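Local structure of ethylbenzene dehydrogenase alpha-subunit (Aromatoleum aromaticum, 2IVF) at residues M210-S214 against I592-P596. The protein is the alpha subunit of a molybdenum enzyme of the molybdopterin oxidoreductase family and carries two pterin dinucleotide cofactors, a molybdenum atom and an iron-sulfur cluster. Residues are numbered along the deposited sequence; the frame is centred on the assembly and turned at random.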
ATOM      1  N   MET A 210      11.135  14.471 -31.506  1.00 23.10           N
ATOM      2  CA  MET A 210      12.299  15.367 -31.369  1.00 24.98           C
ATOM      3  C   MET A 210      13.620  14.626 -31.509  1.00 24.53           C
ATOM      4  O   MET A 210      14.713  15.255 -31.572  1.00 25.61           O
ATOM      5  CB  MET A 210      12.257  16.074 -30.015  1.00 24.48           C
ATOM      6  CG  MET A 210      11.099  17.005 -29.889  1.00 25.84           C
ATOM      7  SD  MET A 210      11.274  18.128 -28.484  1.00 28.89           S
ATOM      8  CE  MET A 210      11.333  17.078 -27.122  1.00 23.44           C
ATOM      9  N   ASP A 211      13.512  13.300 -31.600  1.00 24.56           N
ATOM     10  CA  ASP A 211      14.648  12.376 -31.514  1.00 24.28           C
ATOM     11  C   ASP A 211      15.478  12.631 -30.251  1.00 23.56           C
ATOM     12  O   ASP A 211      16.707  12.677 -30.291  1.00 22.51           O
ATOM     13  CB  ASP A 211      15.513  12.452 -32.779  1.00 24.94           C
ATOM     14  CG  ASP A 211      16.578  11.371 -32.805  1.00 26.37           C
ATOM     15  OD1 ASP A 211      16.273  10.259 -32.350  1.00 32.22           O
ATOM     16  OD2 ASP A 211      17.722  11.659 -33.207  1.00 31.99           O
ATOM     17  N   GLY A 212      14.778  12.854 -29.146  1.00 21.93           N
ATOM     18  CA  GLY A 212      15.427  12.987 -27.839  1.00 22.84           C
ATOM     19  C   GLY A 212      15.808  11.625 -27.315  1.00 22.83           C
ATOM     20  O   GLY A 212      15.586  10.614 -27.983  1.00 23.19           O
ATOM     21  N   VAL A 213      16.375  11.590 -26.113  1.00 22.95           N
ATOM     22  CA  VAL A 213      16.912  10.382 -25.528  1.00 23.32           C
ATOM     23  C   VAL A 213      15.974   9.971 -24.419  1.00 23.05           C
ATOM     24  O   VAL A 213      15.589  10.808 -23.607  1.00 21.96           O
ATOM     25  CB  VAL A 213      18.321  10.608 -24.940  1.00 23.60           C
ATOM     26  CG1 VAL A 213      18.837   9.294 -24.374  1.00 24.94           C
ATOM     27  CG2 VAL A 213      19.251  11.185 -26.010  1.00 24.39           C
ATOM     28  N   SER A 214      15.528   8.717 -24.442  1.00 23.48           N
ATOM     29  CA  SER A 214      14.632   8.209 -23.403  1.00 24.66           C
ATOM     30  C   SER A 214      15.210   6.931 -22.764  1.00 24.63           C
ATOM     31  O   SER A 214      14.976   5.813 -23.245  1.00 24.90           O
ATOM     32  CB  SER A 214      13.224   7.927 -23.929  1.00 25.86           C
ATOM     33  OG  SER A 214      12.772   8.896 -24.878  1.00 30.39           O
ATOM     34  N   ILE A 592      24.310   4.094 -26.861  1.00 26.64           N
ATOM     35  CA  ILE A 592      25.065   4.961 -25.969  1.00 26.72           C
ATOM     36  C   ILE A 592      24.730   6.438 -26.231  1.00 26.42           C
ATOM     37  O   ILE A 592      25.453   7.132 -26.880  1.00 25.73           O
ATOM     38  CB  ILE A 592      26.561   4.673 -26.090  1.00 26.73           C
ATOM     39  CG1 ILE A 592      26.810   3.232 -25.618  1.00 27.57           C
ATOM     40  CG2 ILE A 592      27.367   5.688 -25.228  1.00 27.29           C
ATOM     41  CD1 ILE A 592      28.052   2.602 -26.116  1.00 26.26           C
ATOM     42  N   ARG A 593      23.603   6.876 -25.684  1.00 26.07           N
ATOM     43  CA  ARG A 593      23.072   8.222 -25.876  1.00 26.36           C
ATOM     44  C   ARG A 593      22.621   8.757 -24.522  1.00 26.18           C
ATOM     45  O   ARG A 593      22.198   7.956 -23.663  1.00 25.02           O
ATOM     46  CB  ARG A 593      21.850   8.211 -26.811  1.00 26.16           C
ATOM     47  CG  ARG A 593      22.108   7.674 -28.190  1.00 26.73           C
ATOM     48  CD  ARG A 593      20.886   7.767 -29.097  1.00 27.32           C
ATOM     49  NE  ARG A 593      20.440   9.154 -29.334  1.00 29.37           N
ATOM     50  CZ  ARG A 593      19.182   9.494 -29.646  1.00 28.09           C
ATOM     51  NH1 ARG A 593      18.240   8.559 -29.793  1.00 28.79           N
ATOM     52  NH2 ARG A 593      18.849  10.762 -29.826  1.00 24.06           N
ATOM     53  N   PRO A 594      22.772  10.080 -24.299  1.00 26.35           N
ATOM     54  CA  PRO A 594      23.489  10.977 -25.203  1.00 26.90           C
ATOM     55  C   PRO A 594      24.920  10.526 -25.422  1.00 27.53           C
ATOM     56  O   PRO A 594      25.516   9.956 -24.531  1.00 27.33           O
ATOM     57  CB  PRO A 594      23.521  12.326 -24.468  1.00 27.14           C
ATOM     58  CG  PRO A 594      22.600  12.234 -23.345  1.00 26.36           C
ATOM     59  CD  PRO A 594      22.242  10.784 -23.117  1.00 26.78           C
ATOM     60  N   ALA A 595      25.458  10.776 -26.609  1.00 27.72           N
ATOM     61  CA  ALA A 595      26.816  10.382 -26.892  1.00 28.57           C
ATOM     62  C   ALA A 595      27.723  10.996 -25.793  1.00 29.58           C
ATOM     63  O   ALA A 595      27.432  12.087 -25.276  1.00 29.26           O
ATOM     64  CB  ALA A 595      27.225  10.863 -28.287  1.00 28.71           C
ATOM     65  N   PRO A 596      28.797  10.286 -25.400  1.00 30.84           N
ATOM     66  CA  PRO A 596      29.760  10.820 -24.413  1.00 30.78           C
ATOM     67  C   PRO A 596      30.305  12.215 -24.667  1.00 30.87           C
ATOM     68  O   PRO A 596      30.684  12.891 -23.722  1.00 31.09           O
ATOM     69  CB  PRO A 596      30.869   9.771 -24.438  1.00 30.65           C
ATOM     70  CG  PRO A 596      30.082   8.499 -24.628  1.00 31.46           C
ATOM     71  CD  PRO A 596      29.158   8.903 -25.770  1.00 30.94           C
TER
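The backbone oxygen of Asp211 is gripped by two donors, NH2 of Arg593 and the hydroxyl of Ser183. Arg593 NH2 lies 2.9 Å from Asp211 O, and the bond is bent, with 140° at the hydrogen. The oxygen sits in the guanidinium plane, but the nitrogen stands above the carbonyl plane. Asp211 has positive phi and is the C-prime residue of the Schellman motif that ends helix 197-210, so the arginine binds just past a helix C-terminus. The Asp211 carboxylate adds a long salt bridge, OD1 to Arg593 NH2 at 3.6 Å. Its stronger partner is His713, which bonds OD2. Arg593 NE forms a salt bridge with Asp184. Val213 CG2 lies over one guanidinium face toward its rim, 3.9 Å from Arg593 NH2. The anti placement of Val213 CG1 (chi1 -179°) carries it to 3.9 Å from CD of Pro594, which follows a cis peptide bond. Gly212 O is buried here without a hydrogen-bond partner. Helix end and cis-proline loop, distant in sequence, thus meet in the interior through Arg593, with Val213 packed against it and Pro594. Asp184, the more distant Asp211 carboxylate and the helix C-terminus probably balance the charge of Arg593.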